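Local coordinates for protein thiosulfate sulfurtransferase (Pseudomonas aeruginosa, PDB 1YT8) that probably transfers sulfur from thiosulfate to cyanide as a sulfurtransferase built of four rhodanese-like repeats, a reaction linked to cyanide detoxification, at residues 6-11 with 90-95; 21-25 with 319-323; 392-398 with 430-436. The contacts are given in a common frame with arbitrary orientation. Residue numbers count along the deposited sequence, not the author numbering.

Interaction 1 of 3, residues 6-11 with 90-95; sequences IAVRTF and DVALLD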
loop_
_atom_site.group_PDB
_atom_site.type_symbol
_atom_site.label_atom_id
_atom_site.label_comp_id
_atom_site.label_asym_id
_atom_site.label_seq_id
_atom_site.Cartn_x
_atom_site.Cartn_y
_atom_site.Cartn_z
ATOM N N ILE A 6 -20.015 -16.625 13.920
ATOM C CA ILE A 6 -19.843 -15.218 13.376
ATOM C C ILE A 6 -20.768 -14.239 14.118
ATOM O O ILE A 6 -21.987 -14.305 13.989
ATOM C CB ILE A 6 -20.149 -15.170 11.859
ATOM C CG1 ILE A 6 -19.331 -16.236 11.119
ATOM C CG2 ILE A 6 -19.853 -13.783 11.280
ATOM C CD1 ILE A 6 -17.823 -16.125 11.309
ATOM N N ALA A 7 -20.178 -13.332 14.896
ATOM C CA ALA A 7 -20.961 -12.361 15.664
ATOM C C ALA A 7 -21.209 -11.124 14.815
ATOM O O ALA A 7 -20.905 -11.082 13.609
ATOM C CB ALA A 7 -20.223 -11.948 16.925
ATOM N N VAL A 8 -21.794 -10.137 15.486
ATOM C CA VAL A 8 -22.124 -8.836 14.921
ATOM C C VAL A 8 -21.563 -7.731 15.818
ATOM O O VAL A 8 -21.737 -7.747 17.041
ATOM C CB VAL A 8 -23.656 -8.628 14.802
ATOM C CG1 VAL A 8 -23.941 -7.260 14.228
ATOM C CG2 VAL A 8 -24.258 -9.721 13.923
ATOM N N ARG A 9 -20.890 -6.775 15.190
ATOM C CA ARG A 9 -20.326 -5.630 15.879
ATOM C C ARG A 9 -20.835 -4.370 15.195
ATOM O O ARG A 9 -20.960 -4.322 13.969
ATOM C CB ARG A 9 -18.797 -5.679 15.850
ATOM C CG ARG A 9 -18.201 -6.439 17.031
ATOM C CD ARG A 9 -16.685 -6.276 17.099
ATOM N NE ARG A 9 -15.969 -7.247 16.278
ATOM C CZ ARG A 9 -15.613 -8.458 16.693
ATOM N NH1 ARG A 9 -15.910 -8.852 17.924
ATOM N NH2 ARG A 9 -14.946 -9.271 15.885
ATOM N N THR A 10 -21.126 -3.352 15.996
ATOM C CA THR A 10 -21.656 -2.100 15.487
ATOM C C THR A 10 -20.631 -0.984 15.392
ATOM O O THR A 10 -19.484 -1.122 15.818
ATOM C CB THR A 10 -22.786 -1.575 16.390
ATOM O OG1 THR A 10 -22.221 -1.075 17.612
ATOM C CG2 THR A 10 -23.776 -2.692 16.722
ATOM N N PHE A 11 -21.077 0.126 14.817
ATOM C CA PHE A 11 -20.265 1.326 14.685
ATOM C C PHE A 11 -19.757 1.681 16.084
ATOM O O PHE A 11 -18.585 1.997 16.277
ATOM C CB PHE A 11 -21.131 2.470 14.142
ATOM C CG PHE A 11 -20.583 3.844 14.425
ATOM C CD1 PHE A 11 -19.507 4.349 13.697
ATOM C CD2 PHE A 11 -21.130 4.624 15.443
ATOM C CE1 PHE A 11 -18.981 5.612 13.979
ATOM C CE2 PHE A 11 -20.613 5.888 15.733
ATOM C CZ PHE A 11 -19.535 6.384 14.999
ATOM N N ASP A 90 -12.200 -14.684 16.314
ATOM C CA ASP A 90 -13.054 -13.566 16.722
ATOM C C ASP A 90 -13.457 -12.753 15.501
ATOM O O ASP A 90 -12.970 -11.642 15.286
ATOM C CB ASP A 90 -12.305 -12.677 17.728
ATOM C CG ASP A 90 -13.199 -11.619 18.373
ATOM O OD1 ASP A 90 -14.413 -11.572 18.080
ATOM O OD2 ASP A 90 -12.677 -10.826 19.184
ATOM N N VAL A 91 -14.359 -13.318 14.707
ATOM C CA VAL A 91 -14.821 -12.666 13.493
ATOM C C VAL A 91 -16.263 -12.197 13.623
ATOM O O VAL A 91 -17.104 -12.887 14.202
ATOM C CB VAL A 91 -14.721 -13.627 12.290
ATOM C CG1 VAL A 91 -15.062 -12.891 11.008
ATOM C CG2 VAL A 91 -13.326 -14.218 12.211
ATOM N N ALA A 92 -16.545 -11.019 13.083
ATOM C CA ALA A 92 -17.891 -10.470 13.132
ATOM C C ALA A 92 -18.215 -9.673 11.878
ATOM O O ALA A 92 -17.322 -9.281 11.124
ATOM C CB ALA A 92 -18.045 -9.582 14.357
ATOM N N LEU A 93 -19.506 -9.449 11.660
ATOM C CA LEU A 93 -19.982 -8.666 10.528
ATOM C C LEU A 93 -20.360 -7.310 11.107
ATOM O O LEU A 93 -20.867 -7.242 12.223
ATOM C CB LEU A 93 -21.232 -9.305 9.919
ATOM C CG LEU A 93 -21.136 -10.741 9.401
ATOM C CD1 LEU A 93 -22.532 -11.242 9.028
ATOM C CD2 LEU A 93 -20.207 -10.791 8.204
ATOM N N LEU A 94 -20.100 -6.239 10.363
ATOM C CA LEU A 94 -20.454 -4.898 10.820
ATOM C C LEU A 94 -21.959 -4.738 10.640
ATOM O O LEU A 94 -22.480 -4.931 9.542
ATOM C CB LEU A 94 -19.731 -3.835 9.991
ATOM C CG LEU A 94 -20.098 -2.378 10.296
ATOM C CD1 LEU A 94 -19.643 -2.014 11.701
ATOM C CD2 LEU A 94 -19.444 -1.462 9.276
ATOM N N ASP A 95 -22.652 -4.384 11.715
ATOM C CA ASP A 95 -24.099 -4.214 11.669
ATOM C C ASP A 95 -24.531 -3.214 10.598
ATOM O O ASP A 95 -24.170 -2.038 10.645
ATOM C CB ASP A 95 -24.605 -3.766 13.042
ATOM C CG ASP A 95 -26.114 -3.667 13.104
ATOM O OD1 ASP A 95 -26.789 -4.669 12.797
ATOM O OD2 ASP A 95 -26.624 -2.589 13.467
HETATM O O HOH W 1 -23.127 -0.391 12.767
#
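In the first rhodanese-like repeat, strand 7-9 pairs in parallel with strand 91-94 and forms one end of a five-stranded sheet of order 1-5-4-2-3. Ala7 N donates to Val91 O (3.2 Å), and Leu93 N to Ala7 O (2.9 Å). Arg9 N donates to Leu93 O (3.0 Å), and Asp95 N to Arg9 O (2.8 Å). The axes of these short strands cross at -50°, so the pair is strongly twisted.

Arg9 runs m, t, m through chi1 to chi3, which lays its guanidinium over Ala92, with NH2 3.5 Å from Ala92 CB. Asp90 adopts chi1 t, and Asp90 OD1 meets the edge of the guanidinium in a salt bridge, 3.1 Å from Arg9 NH1. NE of Arg9 bonds to Thr67, and NH2 to the carbonyl of Ile66, both on the next strand, 66-69. Arg9 thus spans three strands.

The other face carries Val8 and Leu93. Ile6, with both chi angles m, brings CG2 to 3.8 Å from Leu93 CG. Leu93 (m, t) also rests on Ala76 and Ala80 of helix 75-85. Val8, chi1 t, sets CG1 3.7 Å from Asp95 CB. Thr10, chi1 p, is the N-cap of helix 11-20. Where that helix begins, one water accepts from Phe11 N (2.9 Å) and donates to Asp95 O (2.9 Å).

Interaction 2 of 3, residues 21-25 with 319-323; sequences RRELA and SVRGA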
loop_
_atom_site.group_PDB
_atom_site.type_symbol
_atom_site.label_atom_id
_atom_site.label_comp_id
_atom_site.label_asym_id
_atom_site.label_seq_id
_atom_site.Cartn_x
_atom_site.Cartn_y
_atom_site.Cartn_z
ATOM N N ARG A 21 -8.045 2.325 22.010
ATOM C CA ARG A 21 -6.860 1.870 21.300
ATOM C C ARG A 21 -6.607 0.374 21.450
ATOM O O ARG A 21 -5.464 -0.074 21.578
ATOM C CB ARG A 21 -5.647 2.693 21.740
ATOM C CG ARG A 21 -5.857 4.156 21.419
ATOM C CD ARG A 21 -4.772 5.058 21.941
ATOM N NE ARG A 21 -5.185 6.454 21.802
ATOM C CZ ARG A 21 -4.462 7.493 22.200
ATOM N NH1 ARG A 21 -3.278 7.301 22.766
ATOM N NH2 ARG A 21 -4.925 8.725 22.033
ATOM N N ARG A 22 -7.692 -0.399 21.439
ATOM C CA ARG A 22 -7.604 -1.852 21.523
ATOM C C ARG A 22 -7.439 -2.351 20.086
ATOM O O ARG A 22 -8.044 -1.804 19.165
ATOM C CB ARG A 22 -8.887 -2.447 22.121
ATOM C CG ARG A 22 -9.157 -2.073 23.572
ATOM C CD ARG A 22 -10.282 -2.936 24.159
ATOM N NE ARG A 22 -11.591 -2.653 23.568
ATOM C CZ ARG A 22 -12.431 -1.722 24.012
ATOM N NH1 ARG A 22 -12.105 -0.975 25.059
ATOM N NH2 ARG A 22 -13.606 -1.543 23.414
ATOM N N GLU A 23 -6.630 -3.388 19.892
ATOM C CA GLU A 23 -6.412 -3.916 18.551
ATOM C C GLU A 23 -7.692 -4.353 17.867
ATOM O O GLU A 23 -8.563 -4.975 18.483
ATOM C CB GLU A 23 -5.442 -5.094 18.585
ATOM C CG GLU A 23 -4.045 -4.731 19.053
ATOM C CD GLU A 23 -3.043 -5.832 18.780
ATOM O OE1 GLU A 23 -3.453 -6.899 18.270
ATOM O OE2 GLU A 23 -1.846 -5.632 19.072
ATOM N N LEU A 24 -7.801 -4.019 16.586
ATOM C CA LEU A 24 -8.959 -4.392 15.789
ATOM C C LEU A 24 -8.604 -4.320 14.313
ATOM O O LEU A 24 -7.692 -3.592 13.909
ATOM C CB LEU A 24 -10.142 -3.455 16.078
ATOM C CG LEU A 24 -10.029 -1.981 15.672
ATOM C CD1 LEU A 24 -10.387 -1.805 14.198
ATOM C CD2 LEU A 24 -10.973 -1.154 16.526
ATOM N N ALA A 25 -9.319 -5.099 13.513
ATOM C CA ALA A 25 -9.122 -5.100 12.075
ATOM C C ALA A 25 -10.500 -4.915 11.453
ATOM O O ALA A 25 -11.351 -5.798 11.549
ATOM C CB ALA A 25 -8.498 -6.420 11.619
ATOM N N SER A 319 -2.631 -3.283 9.091
ATOM C CA SER A 319 -4.078 -3.199 8.979
ATOM C C SER A 319 -4.804 -3.313 10.314
ATOM O O SER A 319 -5.987 -2.984 10.416
ATOM C CB SER A 319 -4.571 -4.273 8.007
ATOM O OG SER A 319 -3.931 -4.112 6.748
ATOM N N VAL A 320 -4.100 -3.788 11.335
ATOM C CA VAL A 320 -4.684 -3.909 12.661
ATOM C C VAL A 320 -4.400 -2.606 13.401
ATOM O O VAL A 320 -3.281 -2.372 13.854
ATOM C CB VAL A 320 -4.059 -5.080 13.450
ATOM C CG1 VAL A 320 -4.602 -5.097 14.874
ATOM C CG2 VAL A 320 -4.361 -6.401 12.747
ATOM N N ARG A 321 -5.413 -1.750 13.503
ATOM C CA ARG A 321 -5.261 -0.479 14.199
ATOM C C ARG A 321 -5.076 -0.812 15.677
ATOM O O ARG A 321 -5.856 -1.579 16.247
ATOM C CB ARG A 321 -6.509 0.388 13.992
ATOM C CG ARG A 321 -6.399 1.801 14.550
ATOM C CD ARG A 321 -5.218 2.570 13.954
ATOM N NE ARG A 321 -5.258 3.977 14.345
ATOM C CZ ARG A 321 -4.236 4.820 14.250
ATOM N NH1 ARG A 321 -3.067 4.407 13.776
ATOM N NH2 ARG A 321 -4.386 6.085 14.624
ATOM N N GLY A 322 -4.043 -0.245 16.293
ATOM C CA GLY A 322 -3.780 -0.534 17.691
ATOM C C GLY A 322 -2.611 -1.495 17.840
ATOM O O GLY A 322 -2.131 -1.734 18.951
ATOM N N ALA A 323 -2.154 -2.047 16.716
ATOM C CA ALA A 323 -1.027 -2.981 16.702
ATOM C C ALA A 323 0.284 -2.283 17.042
ATOM O O ALA A 323 0.328 -1.066 17.210
ATOM C CB ALA A 323 -0.910 -3.656 15.338
HETATM O O HOH W 2 -3.159 -1.091 21.526
HETATM O O HOH W 3 -7.534 0.569 17.707
#
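This contact joins two rhodanese-like repeats, the first and the third, through a single antiparallel bridge between loops. Each loop leads from a helix into a strand of its own sheet. Segment 319-323 offers a type II beta turn, Val320 to Ala323, closed by Ala323 N to Val320 O (3.1 Å).

Arg21 comes first. Its positive phi makes it the C-prime residue of the Schellman motif that ends helix 11-20. Its carbonyl accepts from a water (2.5 Å to Arg21 O) that also donates to Gly322 O (2.8 Å).

Arg22 directs its CA-to-CB bond away. Arg22 O accepts from a second water (2.8 Å), which also makes a weak bond to Arg321 O (3.1 Å). Glu23 lies over the turn, with CA 4.4 Å from Gly322 CA. A CB on Gly322 would crowd Glu23 CA and Arg22 O; at phi 104° and psi -9° it would also be jammed against the carbonyl O of Arg321. Glu23 CG packs 3.6 Å from Gly322 O. Its carboxylate forms salt bridges to Arg61 and Arg281 and accepts from the backbone N of Thr282, so one acid serves both repeats.

Leu24 makes the bridge with Arg321. The bridge is uneven: Leu24 N donates to Arg321 O at 3.1 Å, while the return bond, Arg321 N to Leu24 O at 3.0 Å, is weak. Leu24's side chain turns back onto Ala17 and Leu18 of helix 11-20. Ala25 opens strand 25-28, and Ala25 CB touches Val320 CG2 at 4.3 Å.

Interaction 3 of 3, residues 392-398 with 430-436; sequences GTRVLDF and AERYVLT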
loop_
_atom_site.group_PDB
_atom_site.type_symbol
_atom_site.label_atom_id
_atom_site.label_comp_id
_atom_site.label_asym_id
_atom_site.label_seq_id
_atom_site.Cartn_x
_atom_site.Cartn_y
_atom_site.Cartn_z
ATOM N N GLY A 392 -15.244 -25.764 -26.288
ATOM C CA GLY A 392 -15.632 -26.490 -25.092
ATOM C C GLY A 392 -14.801 -26.189 -23.857
ATOM O O GLY A 392 -15.215 -26.498 -22.737
ATOM N N THR A 393 -13.627 -25.594 -24.045
ATOM C CA THR A 393 -12.764 -25.274 -22.918
ATOM C C THR A 393 -12.831 -23.793 -22.581
ATOM O O THR A 393 -12.541 -22.945 -23.427
ATOM C CB THR A 393 -11.293 -25.642 -23.209
ATOM O OG1 THR A 393 -11.185 -27.055 -23.427
ATOM C CG2 THR A 393 -10.404 -25.250 -22.039
ATOM N N ARG A 394 -13.216 -23.486 -21.345
ATOM C CA ARG A 394 -13.301 -22.099 -20.900
ATOM C C ARG A 394 -12.125 -21.763 -19.990
ATOM O O ARG A 394 -11.896 -22.423 -18.971
ATOM C CB ARG A 394 -14.615 -21.840 -20.157
ATOM C CG ARG A 394 -14.731 -20.426 -19.578
ATOM C CD ARG A 394 -14.679 -19.364 -20.678
ATOM N NE ARG A 394 -15.927 -19.295 -21.430
ATOM C CZ ARG A 394 -16.091 -18.608 -22.558
ATOM N NH1 ARG A 394 -15.082 -17.924 -23.082
ATOM N NH2 ARG A 394 -17.272 -18.595 -23.156
ATOM N N VAL A 395 -11.366 -20.746 -20.375
ATOM C CA VAL A 395 -10.221 -20.320 -19.585
ATOM C C VAL A 395 -10.594 -19.053 -18.828
ATOM O O VAL A 395 -11.033 -18.073 -19.426
ATOM C CB VAL A 395 -9.001 -20.028 -20.479
ATOM C CG1 VAL A 395 -7.849 -19.491 -19.633
ATOM C CG2 VAL A 395 -8.575 -21.301 -21.204
ATOM N N LEU A 396 -10.430 -19.091 -17.509
ATOM C CA LEU A 396 -10.732 -17.952 -16.651
ATOM C C LEU A 396 -9.425 -17.386 -16.106
ATOM O O LEU A 396 -8.621 -18.120 -15.529
ATOM C CB LEU A 396 -11.626 -18.393 -15.487
ATOM C CG LEU A 396 -12.944 -19.070 -15.860
ATOM C CD1 LEU A 396 -13.749 -19.344 -14.591
ATOM C CD2 LEU A 396 -13.733 -18.176 -16.817
ATOM N N ASP A 397 -9.223 -16.082 -16.287
ATOM C CA ASP A 397 -8.009 -15.403 -15.833
ATOM C C ASP A 397 -8.314 -14.558 -14.591
ATOM O O ASP A 397 -9.110 -13.625 -14.651
ATOM C CB ASP A 397 -7.482 -14.497 -16.952
ATOM C CG ASP A 397 -6.023 -14.123 -16.769
ATOM O OD1 ASP A 397 -5.521 -14.188 -15.625
ATOM O OD2 ASP A 397 -5.380 -13.752 -17.777
ATOM N N PHE A 398 -7.660 -14.882 -13.479
ATOM C CA PHE A 398 -7.869 -14.179 -12.214
ATOM C C PHE A 398 -6.865 -13.066 -11.912
ATOM O O PHE A 398 -6.967 -12.402 -10.874
ATOM C CB PHE A 398 -7.859 -15.192 -11.065
ATOM C CG PHE A 398 -9.054 -16.102 -11.054
ATOM C CD1 PHE A 398 -10.166 -15.801 -10.275
ATOM C CD2 PHE A 398 -9.085 -17.237 -11.856
ATOM C CE1 PHE A 398 -11.296 -16.618 -10.295
ATOM C CE2 PHE A 398 -10.213 -18.060 -11.885
ATOM C CZ PHE A 398 -11.318 -17.749 -11.104
ATOM N N ALA A 430 -19.620 -24.711 -20.355
ATOM C CA ALA A 430 -18.386 -25.240 -20.913
ATOM C C ALA A 430 -18.296 -26.714 -20.553
ATOM O O ALA A 430 -18.979 -27.179 -19.640
ATOM C CB ALA A 430 -17.191 -24.491 -20.346
ATOM N N GLU A 431 -17.459 -27.448 -21.275
ATOM C CA GLU A 431 -17.285 -28.864 -20.996
ATOM C C GLU A 431 -16.237 -29.006 -19.898
ATOM O O GLU A 431 -16.210 -29.997 -19.168
ATOM C CB GLU A 431 -16.849 -29.606 -22.265
ATOM C CG GLU A 431 -17.853 -29.455 -23.406
ATOM C CD GLU A 431 -17.652 -30.457 -24.528
ATOM O OE1 GLU A 431 -16.559 -30.483 -25.130
ATOM O OE2 GLU A 431 -18.601 -31.222 -24.810
ATOM N N ARG A 432 -15.394 -27.984 -19.769
ATOM C CA ARG A 432 -14.337 -27.986 -18.768
ATOM C C ARG A 432 -13.754 -26.585 -18.601
ATOM O O ARG A 432 -13.708 -25.802 -19.553
ATOM C CB ARG A 432 -13.234 -28.959 -19.185
ATOM C CG ARG A 432 -12.721 -28.715 -20.598
ATOM C CD ARG A 432 -11.988 -29.925 -21.159
ATOM N NE ARG A 432 -11.536 -29.692 -22.529
ATOM C CZ ARG A 432 -10.976 -30.618 -23.303
ATOM N NH1 ARG A 432 -10.796 -31.850 -22.845
ATOM N NH2 ARG A 432 -10.592 -30.314 -24.537
ATOM N N TYR A 433 -13.310 -26.280 -17.387
ATOM C CA TYR A 433 -12.725 -24.980 -17.081
ATOM C C TYR A 433 -11.262 -25.123 -16.703
ATOM O O TYR A 433 -10.868 -26.095 -16.059
ATOM C CB TYR A 433 -13.450 -24.328 -15.902
ATOM C CG TYR A 433 -14.872 -23.910 -16.172
ATOM C CD1 TYR A 433 -15.169 -22.624 -16.627
ATOM C CD2 TYR A 433 -15.927 -24.790 -15.949
ATOM C CE1 TYR A 433 -16.487 -22.228 -16.846
ATOM C CE2 TYR A 433 -17.243 -24.408 -16.168
ATOM C CZ TYR A 433 -17.518 -23.127 -16.615
ATOM O OH TYR A 433 -18.823 -22.761 -16.832
ATOM N N VAL A 434 -10.462 -24.142 -17.105
ATOM C CA VAL A 434 -9.049 -24.112 -16.772
ATOM C C VAL A 434 -8.822 -22.727 -16.173
ATOM O O VAL A 434 -9.108 -21.715 -16.813
ATOM C CB VAL A 434 -8.157 -24.292 -18.014
ATOM C CG1 VAL A 434 -6.690 -24.163 -17.610
ATOM C CG2 VAL A 434 -8.407 -25.663 -18.641
ATOM N N LEU A 435 -8.334 -22.686 -14.938
ATOM C CA LEU A 435 -8.112 -21.412 -14.260
ATOM C C LEU A 435 -6.645 -20.995 -14.285
ATOM O O LEU A 435 -5.748 -21.830 -14.167
ATOM C CB LEU A 435 -8.595 -21.505 -12.809
ATOM C CG LEU A 435 -9.914 -22.256 -12.570
ATOM C CD1 LEU A 435 -10.285 -22.127 -11.100
ATOM C CD2 LEU A 435 -11.029 -21.706 -13.452
ATOM N N THR A 436 -6.404 -19.697 -14.433
ATOM C CA THR A 436 -5.040 -19.193 -14.463
ATOM C C THR A 436 -4.941 -17.808 -13.832
ATOM O O THR A 436 -5.942 -17.187 -13.482
ATOM C CB THR A 436 -4.507 -19.105 -15.919
ATOM O OG1 THR A 436 -3.099 -18.832 -15.907
ATOM C CG2 THR A 436 -5.214 -17.989 -16.684
HETATM O O HOH W 4 -11.826 -27.863 -25.794
#
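The side chains of Leu396, Tyr433 and Leu435 mesh on one face of this strand pair. Leu396 CD1 sits between its two neighbours, 4.1 Å from Tyr433 CD1 and 3.8 Å from Leu435 CD2. Arg394 CB fills the next hollow, 3.7 Å from both Ala430 CB and Tyr433 CD1. Phe398 extends the ridge, with CE2 3.9 Å from Leu435 CB. Helices 420-427 and 441-454 cover this face.

The strands, 393-397 and 432-436, are neighbours in the parallel five-stranded sheet of the fourth rhodanese-like repeat. Their axes lie 4.7 Å apart at -23°. Backbone hydrogen bonds run from Glu431 N to Gly392 O (2.8 Å) through to Phe398 N to Thr436 O (2.9 Å).

On the other face, Thr393 CG2 meets Val434 CG2 at 4.0 Å, and Thr436 CG2 fits beside Val395 CG1 at 4.2 Å. Helix 381-387 lies against Thr393 and Val434. Its Trp387 makes a cation-pi contact with Arg432, whose NE donates to Thr393 OG1 at 2.8 Å.

Overall arrangement
From the N terminus, the chain enters strand 7-9 and then helix 11-20, which leads to segment 21-25. Interaction 1 closes when the chain returns at 90-95, after 78 residues, and completes one end of the first sheet. Interaction 2 opens inside that loop and closes only at 319-323, beyond the second repeat, so the two cross. It ties the first repeat to the third. The centres of interactions 1 and 2 are about 15 Å apart, on the same side of the chain's centre. Interaction 3 follows in series. It closes a short loop of 31 residues and joins adjacent strands 393-397 and 432-436 of the fourth sheet. Its centre is about 36 Å from that of interaction 1 and about 40 Å from that of interaction 2.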